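Long-range contacts in putative glyoxalase superfamily protein (Ralstonia eutropha, PDB 3IUZ), which probably acts as an iron(II)-dependent dioxygenase of the 2-oxoadipate dioxygenase/decarboxylase family, forming 2-hydroxyglutarate: residues A[5-10]-A[44-48]; A[22-28]-A[51-55]; A[229-233]-A[282-286]. All coordinates share one frame; numbering follows the deposited sequence.

Contact 1 (A[5-10]-A[44-48]); sequences NIATLL and EIAQA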
ATOM      1  N   ASN A   5      16.295  16.003  -3.782  1.00 14.38           N
ATOM      2  CA  ASN A   5      16.448  14.632  -4.275  1.00 15.33           C
ATOM      3  C   ASN A   5      15.087  13.937  -4.400  1.00 14.49           C
ATOM      4  O   ASN A   5      14.804  13.365  -5.437  1.00 13.99           O
ATOM      5  CB  ASN A   5      17.397  13.806  -3.440  1.00 15.65           C
ATOM      6  CG  ASN A   5      18.828  13.953  -3.909  1.00 17.71           C
ATOM      7  OD1 ASN A   5      19.132  14.800  -4.763  1.00 16.90           O
ATOM      8  ND2 ASN A   5      19.711  13.141  -3.359  1.00 22.35           N
ATOM      9  N   ILE A   6      14.260  14.040  -3.368  1.00 14.31           N
ATOM     10  CA  ILE A   6      12.927  13.411  -3.400  1.00 16.01           C
ATOM     11  C   ILE A   6      12.080  14.065  -4.512  1.00 16.34           C
ATOM     12  O   ILE A   6      11.382  13.394  -5.274  1.00 16.16           O
ATOM     13  CB  ILE A   6      12.227  13.450  -2.036  1.00 17.09           C
ATOM     14  CG1 ILE A   6      12.873  12.399  -1.105  1.00 19.81           C
ATOM     15  CG2 ILE A   6      10.720  13.138  -2.192  1.00 17.72           C
ATOM     16  CD1 ILE A   6      12.705  12.652   0.375  1.00 22.89           C
ATOM     17  N   ALA A   7      12.193  15.371  -4.652  1.00 16.29           N
ATOM     18  CA  ALA A   7      11.418  16.070  -5.659  1.00 17.69           C
ATOM     19  C   ALA A   7      11.799  15.554  -7.062  1.00 16.78           C
ATOM     20  O   ALA A   7      10.940  15.366  -7.930  1.00 17.90           O
ATOM     21  CB  ALA A   7      11.611  17.602  -5.528  1.00 17.25           C
ATOM     22  N   THR A   8      13.081  15.383  -7.308  1.00 18.00           N
ATOM     23  CA  THR A   8      13.563  14.879  -8.613  1.00 17.75           C
ATOM     24  C   THR A   8      13.081  13.456  -8.880  1.00 18.46           C
ATOM     25  O   THR A   8      12.572  13.150  -9.964  1.00 18.95           O
ATOM     26  CB  THR A   8      15.076  14.904  -8.687  1.00 19.25           C
ATOM     27  OG1 THR A   8      15.508  16.232  -8.415  1.00 20.41           O
ATOM     28  CG2 THR A   8      15.621  14.474 -10.125  1.00 16.44           C
ATOM     29  N   LEU A   9      13.185  12.596  -7.869  1.00 17.25           N
ATOM     30  CA  LEU A   9      12.683  11.232  -7.984  1.00 16.45           C
ATOM     31  C   LEU A   9      11.173  11.213  -8.309  1.00 17.14           C
ATOM     32  O   LEU A   9      10.729  10.415  -9.138  1.00 16.09           O
ATOM     33  CB  LEU A   9      12.958  10.451  -6.677  1.00 15.31           C
ATOM     34  CG  LEU A   9      14.425  10.224  -6.320  1.00 15.21           C
ATOM     35  CD1 LEU A   9      14.555   9.696  -4.863  1.00 13.98           C
ATOM     36  CD2 LEU A   9      15.078   9.234  -7.372  1.00 11.95           C
ATOM     37  N   LEU A  10      10.407  12.061  -7.637  1.00 17.10           N
ATOM     38  CA  LEU A  10       8.961  12.202  -7.875  1.00 19.99           C
ATOM     39  C   LEU A  10       8.661  12.703  -9.286  1.00 18.67           C
ATOM     40  O   LEU A  10       7.861  12.116 -10.042  1.00 20.26           O
ATOM     41  CB  LEU A  10       8.325  13.177  -6.844  1.00 19.48           C
ATOM     42  CG  LEU A  10       8.163  12.637  -5.411  1.00 23.49           C
ATOM     43  CD1 LEU A  10       7.296  13.540  -4.523  1.00 19.76           C
ATOM     44  CD2 LEU A  10       7.580  11.272  -5.429  1.00 21.67           C
ATOM     45  N   GLU A  44      15.874   8.039   0.852  1.00 15.04           N
ATOM     46  CA  GLU A  44      15.232   8.930  -0.100  1.00 14.89           C
ATOM     47  C   GLU A  44      14.379   8.163  -1.140  1.00 15.75           C
ATOM     48  O   GLU A  44      13.255   8.586  -1.473  1.00 14.45           O
ATOM     49  CB  GLU A  44      16.273   9.761  -0.827  1.00 15.52           C
ATOM     50  CG  GLU A  44      17.013  10.761   0.086  1.00 16.63           C
ATOM     51  CD  GLU A  44      18.213  11.430  -0.546  1.00 16.19           C
ATOM     52  OE1 GLU A  44      18.698  10.981  -1.619  1.00 19.49           O
ATOM     53  OE2 GLU A  44      18.678  12.431   0.042  1.00 18.80           O
ATOM     54  N   ILE A  45      14.928   7.066  -1.663  1.00 13.51           N
ATOM     55  CA  ILE A  45      14.228   6.307  -2.661  1.00 14.65           C
ATOM     56  C   ILE A  45      12.969   5.695  -2.055  1.00 15.03           C
ATOM     57  O   ILE A  45      11.884   5.696  -2.689  1.00 14.24           O
ATOM     58  CB  ILE A  45      15.143   5.240  -3.312  1.00 14.47           C
ATOM     59  CG1 ILE A  45      16.156   5.943  -4.214  1.00 16.12           C
ATOM     60  CG2 ILE A  45      14.344   4.188  -4.112  1.00 13.15           C
ATOM     61  CD1 ILE A  45      17.462   5.071  -4.497  1.00 13.31           C
ATOM     62  N   ALA A  46      13.107   5.152  -0.846  1.00 14.36           N
ATOM     63  CA  ALA A  46      11.970   4.511  -0.192  1.00 15.40           C
ATOM     64  C   ALA A  46      10.843   5.508   0.063  1.00 15.45           C
ATOM     65  O   ALA A  46       9.657   5.200  -0.167  1.00 14.46           O
ATOM     66  CB  ALA A  46      12.395   3.835   1.108  1.00 14.08           C
ATOM     67  N   GLN A  47      11.207   6.689   0.540  1.00 14.71           N
ATOM     68  CA  GLN A  47      10.257   7.765   0.796  1.00 16.07           C
ATOM     69  C   GLN A  47       9.589   8.235  -0.518  1.00 16.05           C
ATOM     70  O   GLN A  47       8.331   8.340  -0.564  1.00 15.62           O
ATOM     71  CB  GLN A  47      10.938   8.916   1.518  1.00 17.02           C
ATOM     72  CG  GLN A  47      10.088  10.160   1.725  1.00 19.12           C
ATOM     73  CD  GLN A  47       8.953   9.944   2.632  1.00 20.36           C
ATOM     74  OE1 GLN A  47       8.951   9.029   3.458  1.00 19.94           O
ATOM     75  NE2 GLN A  47       7.944  10.818   2.508  1.00 23.16           N
ATOM     76  N   ALA A  48      10.388   8.406  -1.583  1.00 14.32           N
ATOM     77  CA  ALA A  48       9.824   8.820  -2.895  1.00 15.01           C
ATOM     78  C   ALA A  48       8.919   7.759  -3.450  1.00 15.20           C
ATOM     79  O   ALA A  48       7.795   8.113  -3.897  1.00 15.18           O
ATOM     80  CB  ALA A  48      10.851   9.209  -3.890  1.00 14.30           C
TER

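Contact 2 (A[22-28]-A[51-55]); sequences LLSLVSV and MVLFA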
ATOM      1  N   LEU A  22       1.949  17.118  -4.715  1.00 24.14           N
ATOM      2  CA  LEU A  22       2.308  16.107  -3.750  1.00 25.01           C
ATOM      3  C   LEU A  22       3.292  16.664  -2.681  1.00 24.22           C
ATOM      4  O   LEU A  22       3.149  16.367  -1.483  1.00 23.03           O
ATOM      5  CB  LEU A  22       2.871  14.875  -4.476  1.00 25.23           C
ATOM      6  CG  LEU A  22       2.719  13.570  -3.699  1.00 27.39           C
ATOM      7  CD1 LEU A  22       1.258  13.298  -3.324  1.00 27.63           C
ATOM      8  CD2 LEU A  22       3.325  12.428  -4.503  1.00 30.73           C
ATOM      9  N   LEU A  23       4.254  17.487  -3.106  1.00 23.82           N
ATOM     10  CA  LEU A  23       5.257  17.999  -2.175  1.00 23.77           C
ATOM     11  C   LEU A  23       4.621  19.047  -1.266  1.00 24.28           C
ATOM     12  O   LEU A  23       5.032  19.223  -0.132  1.00 25.28           O
ATOM     13  CB  LEU A  23       6.498  18.565  -2.886  1.00 24.33           C
ATOM     14  CG  LEU A  23       7.461  17.579  -3.575  1.00 25.52           C
ATOM     15  CD1 LEU A  23       8.462  18.316  -4.448  1.00 27.35           C
ATOM     16  CD2 LEU A  23       8.207  16.694  -2.582  1.00 27.53           C
ATOM     17  N   SER A  24       3.603  19.759  -1.736  1.00 24.42           N
ATOM     18  CA  SER A  24       2.974  20.693  -0.829  1.00 25.11           C
ATOM     19  C   SER A  24       2.030  19.971   0.138  1.00 24.54           C
ATOM     20  O   SER A  24       1.758  20.482   1.196  1.00 25.06           O
ATOM     21  CB  SER A  24       2.239  21.781  -1.587  1.00 26.04           C
ATOM     22  OG  SER A  24       1.032  21.254  -2.065  1.00 29.22           O
ATOM     23  N   LEU A  25       1.587  18.766  -0.201  1.00 24.66           N
ATOM     24  CA  LEU A  25       0.585  18.050   0.603  1.00 24.22           C
ATOM     25  C   LEU A  25       1.220  17.127   1.674  1.00 24.46           C
ATOM     26  O   LEU A  25       0.820  17.164   2.832  1.00 23.20           O
ATOM     27  CB  LEU A  25      -0.292  17.193  -0.305  1.00 23.77           C
ATOM     28  CG  LEU A  25      -1.327  16.302   0.355  1.00 23.82           C
ATOM     29  CD1 LEU A  25      -2.384  17.136   1.094  1.00 20.54           C
ATOM     30  CD2 LEU A  25      -1.920  15.330  -0.733  1.00 22.46           C
ATOM     31  N   VAL A  26       2.173  16.301   1.248  1.00 23.92           N
ATOM     32  CA  VAL A  26       2.687  15.197   2.044  1.00 24.45           C
ATOM     33  C   VAL A  26       4.038  15.562   2.668  1.00 25.92           C
ATOM     34  O   VAL A  26       5.002  15.853   1.941  1.00 27.69           O
ATOM     35  CB  VAL A  26       2.875  13.957   1.204  1.00 23.06           C
ATOM     36  CG1 VAL A  26       3.384  12.773   2.072  1.00 19.76           C
ATOM     37  CG2 VAL A  26       1.549  13.591   0.523  1.00 24.14           C
ATOM     38  N   SER A  27       4.108  15.550   4.002  1.00 26.16           N
ATOM     39  CA  SER A  27       5.370  15.862   4.684  1.00 26.22           C
ATOM     40  C   SER A  27       6.429  14.872   4.358  1.00 25.21           C
ATOM     41  O   SER A  27       6.180  13.652   4.283  1.00 25.14           O
ATOM     42  CB  SER A  27       5.221  15.870   6.189  1.00 26.48           C
ATOM     43  OG  SER A  27       4.373  16.921   6.552  1.00 30.37           O
ATOM     44  N   VAL A  28       7.641  15.391   4.177  1.00 23.87           N
ATOM     45  CA  VAL A  28       8.799  14.546   4.058  1.00 21.69           C
ATOM     46  C   VAL A  28       9.434  14.531   5.422  1.00 21.76           C
ATOM     47  O   VAL A  28       9.747  15.570   6.000  1.00 20.74           O
ATOM     48  CB  VAL A  28       9.802  15.083   2.973  1.00 21.01           C
ATOM     49  CG1 VAL A  28      11.095  14.296   3.004  1.00 20.31           C
ATOM     50  CG2 VAL A  28       9.190  15.028   1.618  1.00 21.76           C
HETATM   51  N   MSE A  51       5.589   7.975  -1.729  1.00 16.14           N
HETATM   52  CA  MSE A  51       4.830   9.103  -2.124  1.00 16.14           C
HETATM   53  C   MSE A  51       4.158   8.869  -3.500  1.00 16.86           C
HETATM   54  O   MSE A  51       3.049   9.360  -3.732  1.00 16.29           O
HETATM   55  CB  MSE A  51       5.731  10.355  -2.109  1.00 14.87           C
HETATM   56  CG  MSE A  51       6.161  10.809  -0.642  1.00 15.53           C
HETATM   57 SE   MSE A  51       7.411  12.206  -0.698  0.75 14.19          SE
HETATM   58  CE  MSE A  51       6.234  13.742  -0.849  1.00 19.63           C
ATOM     59  N   VAL A  52       4.859   8.177  -4.415  1.00 16.64           N
ATOM     60  CA  VAL A  52       4.320   7.878  -5.722  1.00 16.48           C
ATOM     61  C   VAL A  52       3.154   6.939  -5.535  1.00 15.90           C
ATOM     62  O   VAL A  52       2.082   7.141  -6.150  1.00 14.57           O
ATOM     63  CB  VAL A  52       5.390   7.324  -6.678  1.00 16.68           C
ATOM     64  CG1 VAL A  52       4.742   6.836  -7.982  1.00 16.97           C
ATOM     65  CG2 VAL A  52       6.477   8.395  -6.901  1.00 14.97           C
ATOM     66  N   LEU A  53       3.306   5.980  -4.609  1.00 15.70           N
ATOM     67  CA  LEU A  53       2.272   4.991  -4.368  1.00 16.29           C
ATOM     68  C   LEU A  53       1.033   5.643  -3.706  1.00 17.08           C
ATOM     69  O   LEU A  53      -0.103   5.325  -4.031  1.00 17.62           O
ATOM     70  CB  LEU A  53       2.811   3.803  -3.531  1.00 16.83           C
ATOM     71  CG  LEU A  53       3.799   2.869  -4.259  1.00 16.49           C
ATOM     72  CD1 LEU A  53       4.382   1.818  -3.268  1.00 14.71           C
ATOM     73  CD2 LEU A  53       3.121   2.202  -5.486  1.00 17.36           C
ATOM     74  N   PHE A  54       1.282   6.548  -2.784  1.00 16.88           N
ATOM     75  CA  PHE A  54       0.266   7.386  -2.175  1.00 16.37           C
ATOM     76  C   PHE A  54      -0.513   8.189  -3.234  1.00 16.26           C
ATOM     77  O   PHE A  54      -1.743   8.169  -3.256  1.00 15.38           O
ATOM     78  CB  PHE A  54       0.891   8.308  -1.122  1.00 16.55           C
ATOM     79  CG  PHE A  54      -0.123   9.140  -0.364  1.00 18.19           C
ATOM     80  CD1 PHE A  54      -0.847   8.584   0.673  1.00 17.03           C
ATOM     81  CD2 PHE A  54      -0.379  10.458  -0.713  1.00 17.50           C
ATOM     82  CE1 PHE A  54      -1.810   9.338   1.382  1.00 20.79           C
ATOM     83  CE2 PHE A  54      -1.380  11.211  -0.047  1.00 19.98           C
ATOM     84  CZ  PHE A  54      -2.070  10.654   1.050  1.00 18.00           C
ATOM     85  N   ALA A  55       0.185   8.836  -4.151  1.00 16.06           N
ATOM     86  CA  ALA A  55      -0.482   9.535  -5.228  1.00 16.90           C
ATOM     87  C   ALA A  55      -1.377   8.611  -6.052  1.00 18.48           C
ATOM     88  O   ALA A  55      -2.460   9.026  -6.510  1.00 18.98           O
ATOM     89  CB  ALA A  55       0.519  10.242  -6.096  1.00 16.93           C
TER

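Contact 3 (A[229-233]-A[282-286]); sequences IATEG and VRRQF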
ATOM      1  N   ILE A 229      -9.223  -9.325  -2.909  1.00 14.76           N
ATOM      2  CA  ILE A 229      -7.952  -9.668  -3.545  1.00 15.03           C
ATOM      3  C   ILE A 229      -8.157 -10.118  -4.982  1.00 15.20           C
ATOM      4  O   ILE A 229      -7.411  -9.749  -5.871  1.00 15.29           O
ATOM      5  CB  ILE A 229      -7.156 -10.715  -2.741  1.00 15.07           C
ATOM      6  CG1 ILE A 229      -6.853 -10.175  -1.335  1.00 15.84           C
ATOM      7  CG2 ILE A 229      -5.871 -11.057  -3.517  1.00 14.29           C
ATOM      8  CD1 ILE A 229      -6.221 -11.180  -0.358  1.00 14.18           C
ATOM      9  N   ALA A 230      -9.221 -10.876  -5.225  1.00 16.10           N
ATOM     10  CA  ALA A 230      -9.509 -11.302  -6.571  1.00 16.30           C
ATOM     11  C   ALA A 230      -9.672 -10.159  -7.558  1.00 16.25           C
ATOM     12  O   ALA A 230      -9.318 -10.292  -8.734  1.00 15.75           O
ATOM     13  CB  ALA A 230     -10.742 -12.248  -6.585  1.00 16.69           C
ATOM     14  N   THR A 231     -10.194  -9.022  -7.103  1.00 16.01           N
ATOM     15  CA  THR A 231     -10.439  -7.919  -8.019  1.00 16.39           C
ATOM     16  C   THR A 231      -9.278  -6.934  -8.004  1.00 16.12           C
ATOM     17  O   THR A 231      -8.954  -6.365  -9.046  1.00 15.67           O
ATOM     18  CB  THR A 231     -11.800  -7.171  -7.744  1.00 16.28           C
ATOM     19  OG1 THR A 231     -11.658  -6.282  -6.622  1.00 16.58           O
ATOM     20  CG2 THR A 231     -12.947  -8.142  -7.502  1.00 14.57           C
ATOM     21  N   GLU A 232      -8.673  -6.724  -6.840  1.00 14.89           N
ATOM     22  CA  GLU A 232      -7.627  -5.677  -6.685  1.00 16.04           C
ATOM     23  C   GLU A 232      -6.175  -6.191  -6.628  1.00 15.29           C
ATOM     24  O   GLU A 232      -5.227  -5.415  -6.756  1.00 16.56           O
ATOM     25  CB  GLU A 232      -7.861  -4.861  -5.388  1.00 16.48           C
ATOM     26  CG  GLU A 232      -9.257  -4.300  -5.244  1.00 17.55           C
ATOM     27  CD  GLU A 232      -9.667  -3.518  -6.462  1.00 17.32           C
ATOM     28  OE1 GLU A 232      -9.084  -2.420  -6.646  1.00 17.75           O
ATOM     29  OE2 GLU A 232     -10.533  -4.034  -7.218  1.00 18.00           O
ATOM     30  N   GLY A 233      -5.996  -7.491  -6.434  1.00 16.10           N
ATOM     31  CA  GLY A 233      -4.659  -8.087  -6.353  1.00 16.37           C
ATOM     32  C   GLY A 233      -3.815  -7.477  -5.242  1.00 16.19           C
ATOM     33  O   GLY A 233      -4.292  -7.336  -4.099  1.00 15.78           O
ATOM     34  N   VAL A 282     -15.572   0.723  -6.942  1.00 21.38           N
ATOM     35  CA  VAL A 282     -14.845   0.783  -8.216  1.00 20.99           C
ATOM     36  C   VAL A 282     -15.485  -0.152  -9.205  1.00 21.07           C
ATOM     37  O   VAL A 282     -16.112  -1.118  -8.827  1.00 21.29           O
ATOM     38  CB  VAL A 282     -13.322   0.418  -8.042  1.00 20.98           C
ATOM     39  CG1 VAL A 282     -12.612   1.469  -7.244  1.00 20.82           C
ATOM     40  CG2 VAL A 282     -13.153  -0.947  -7.351  1.00 17.27           C
ATOM     41  N   ARG A 283     -15.292   0.132 -10.479  1.00 22.22           N
ATOM     42  CA  ARG A 283     -15.873  -0.666 -11.540  1.00 23.00           C
ATOM     43  C   ARG A 283     -14.779  -1.636 -12.020  1.00 22.06           C
ATOM     44  O   ARG A 283     -13.647  -1.229 -12.303  1.00 23.24           O
ATOM     45  CB  ARG A 283     -16.333   0.279 -12.642  1.00 24.00           C
ATOM     46  CG  ARG A 283     -17.154  -0.308 -13.704  1.00 27.50           C
ATOM     47  CD  ARG A 283     -18.609  -0.275 -13.393  1.00 31.54           C
ATOM     48  NE  ARG A 283     -19.391  -0.788 -14.513  1.00 34.01           N
ATOM     49  CZ  ARG A 283     -20.572  -1.398 -14.407  1.00 34.32           C
ATOM     50  NH1 ARG A 283     -21.150  -1.606 -13.218  1.00 32.56           N
ATOM     51  NH2 ARG A 283     -21.179  -1.821 -15.511  1.00 37.45           N
ATOM     52  N   ARG A 284     -15.121  -2.908 -12.088  1.00 21.12           N
ATOM     53  CA  ARG A 284     -14.184  -3.954 -12.429  1.00 21.03           C
ATOM     54  C   ARG A 284     -14.786  -4.913 -13.425  1.00 20.19           C
ATOM     55  O   ARG A 284     -16.019  -5.118 -13.479  1.00 18.34           O
ATOM     56  CB  ARG A 284     -13.764  -4.735 -11.172  1.00 21.01           C
ATOM     57  CG  ARG A 284     -12.986  -3.924 -10.146  1.00 21.85           C
ATOM     58  CD  ARG A 284     -11.564  -3.538 -10.647  1.00 21.77           C
ATOM     59  NE  ARG A 284     -10.857  -2.731  -9.652  1.00 20.32           N
ATOM     60  CZ  ARG A 284     -10.561  -1.448  -9.774  1.00 21.00           C
ATOM     61  NH1 ARG A 284     -10.891  -0.792 -10.864  1.00 26.30           N
ATOM     62  NH2 ARG A 284      -9.933  -0.800  -8.809  1.00 18.53           N
ATOM     63  N   GLN A 285     -13.894  -5.529 -14.201  1.00 20.26           N
ATOM     64  CA  GLN A 285     -14.289  -6.511 -15.184  1.00 20.78           C
ATOM     65  C   GLN A 285     -14.193  -7.933 -14.652  1.00 20.01           C
ATOM     66  O   GLN A 285     -13.354  -8.266 -13.837  1.00 19.66           O
ATOM     67  CB  GLN A 285     -13.423  -6.375 -16.429  1.00 22.12           C
ATOM     68  CG  GLN A 285     -13.636  -5.064 -17.152  1.00 25.13           C
ATOM     69  CD  GLN A 285     -12.695  -4.876 -18.305  1.00 29.47           C
ATOM     70  OE1 GLN A 285     -11.506  -5.195 -18.226  1.00 33.83           O
ATOM     71  NE2 GLN A 285     -13.216  -4.340 -19.382  1.00 35.05           N
ATOM     72  N   PHE A 286     -15.066  -8.772 -15.155  1.00 19.29           N
ATOM     73  CA  PHE A 286     -15.116 -10.177 -14.862  1.00 19.56           C
ATOM     74  C   PHE A 286     -15.473 -10.986 -16.112  1.00 19.55           C
ATOM     75  O   PHE A 286     -16.052 -10.469 -17.051  1.00 20.20           O
ATOM     76  CB  PHE A 286     -16.189 -10.485 -13.835  1.00 19.15           C
ATOM     77  CG  PHE A 286     -16.001  -9.796 -12.545  1.00 18.32           C
ATOM     78  CD1 PHE A 286     -16.441  -8.494 -12.371  1.00 17.65           C
ATOM     79  CD2 PHE A 286     -15.400 -10.451 -11.465  1.00 18.77           C
ATOM     80  CE1 PHE A 286     -16.293  -7.854 -11.133  1.00 18.55           C
ATOM     81  CE2 PHE A 286     -15.250  -9.820 -10.258  1.00 17.75           C
ATOM     82  CZ  PHE A 286     -15.706  -8.504 -10.088  1.00 20.12           C
TER

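Contact 1 (A[5-10]-A[44-48])
E44 and N5 join helix 42-60 to helix 4-14 through a nearly straight hydrogen bond, from N5 ND2 to E44 OE1 at 3.0 Å. The oxygen lies in the plane of the amide, but the nitrogen sits 32° out of the carboxylate plane, on the syn side; the two flat groups stand almost perpendicular. Glutamate suits the position: its chain, extended beyond CG, spans the gap, and OE1 also accepts from the backbone N of T41, while N5 ND2 gives a second bond to the carbonyl of G38. These bonds satisfy OE1 of the buried E44 and ND2 of the partly exposed N5. The motif is a packed helix pair, with axes 9.3 Å apart crossing at -51°, and A48 marks its close point, its CA 5.6 Å from that of I6. With only a methyl group, A48 lets the backbones come near; its CB meets L9 CB at 3.7 Å, and L10 CD2 touches its carbonyl oxygen at 3.5 Å. I6 has CG1 anti to its carbonyl carbon (chi1 -75°), which sends CD1 to the aliphatic CG of Q47, 3.9 Å away, while its CG2 branch faces A48 CB. I197 of helix 190-200 touches both L9 and A48.

Contact 2 (A[22-28]-A[51-55])
M51, a selenomethionine here, reaches from helix 42-60 in among the residues where helix 16-25 ends and the chain turns away. Its unbranched chain runs extended to SE and then bends (chi3 85°), which carries CE in among L23, V26 and V28. CE lies 3.9 Å from V26 CB and 4.0 Å from L23 CD2, and it also meets the carbonyl oxygen of V26. V28 CG2 touches both CE and SE, its side chain crossing that of M51 at about a right angle. The long, unbranched chain of methionine, modelled here with selenium in place of sulfur, can thread between branched neighbours.

The closest approach of the contact is made by L22. With CG anti to its backbone N (chi1 -155°), this leucine brings both methyls to A55 CB, CD2 at 3.9 Å; CD2 also presses on the carbonyl oxygen of M51 at 3.2 Å, while CD1 comes to the edge of the F54 ring. The small A55 allows this close approach. V26 CG2 meets the same ring obliquely, 3.8 Å from F54 CE2, and L25 CD2 also stands at the ring edge, 4.2 Å from F54 CE2.

Packing is looser towards the partly exposed L23 and V28, each of which has little of its surface buried by the other helix and reaches it through one methyl.

I6 and A7 of helix 4-14 pack on V28 and L23, respectively. L25 rests on T68 and V71 of helix 62-73, and the F54 ring meets that of F80, at the start of strand 80-87, with the planes inclined at about 50°.

Contact 3 (A[229-233]-A[282-286])
R284 and E232 form a side-on salt bridge that ties the C-terminal end of helix 224-232 to strand 281-287, part of the mixed beta-sheet of this glyoxalase-clan fold. The arginine can be followed outward from CB, which starts toward the helix. CG passes 4.2 Å from T231 CB, and the bend at chi2 (-69°) swings the remaining chain toward the glutamate. CD lies 3.6 Å from E232 OE2, and NE then donates to that oxygen at 2.8 Å. Beyond CZ, NH2 bonds E232 OE1, also at 2.8 Å, whereas NH1 turns back to its own strand in a weak bond to the carbonyl oxygen of R283. Both strong bonds use syn lone pairs, and the carboxylate and guanidinium planes are only 17° apart, so the pair is held flat. V282 CG2 lies 3.4 Å above the guanidinium plane, offset toward its rim. Arginine suits this place because its planar end can offer two N-H groups side by side to a carboxylate. Nearby, T231 CG2 packs obliquely on the F286 ring, which also meets Y216 of helix 213-222. T231 OG1 gives OE2 a second grip, donating to its anti lone pair at 2.6 Å.

Overall arrangement
Contacts 1 and 2 are two parts of one helical assembly: helix 42-60 receives helix 4-14 in the first and the end of helix 16-25 in the second. Their centres lie 10 Å apart and their side chains touch, with L10 CD2 3.4 Å from V52 CG2 and I6 CG2 3.7 Å from the selenium of M51. Along the chain their segments alternate. Contact 3 is separate, a helix-to-strand contact built mainly on a salt bridge, about 30 Å from contact 1 and 26 Å from contact 2, centre to centre; its nearest atoms stay about 11 Å from contact 2. Contacts 1 and 3 lie on opposite sides of the chain's centre. None of the three includes a bound iron.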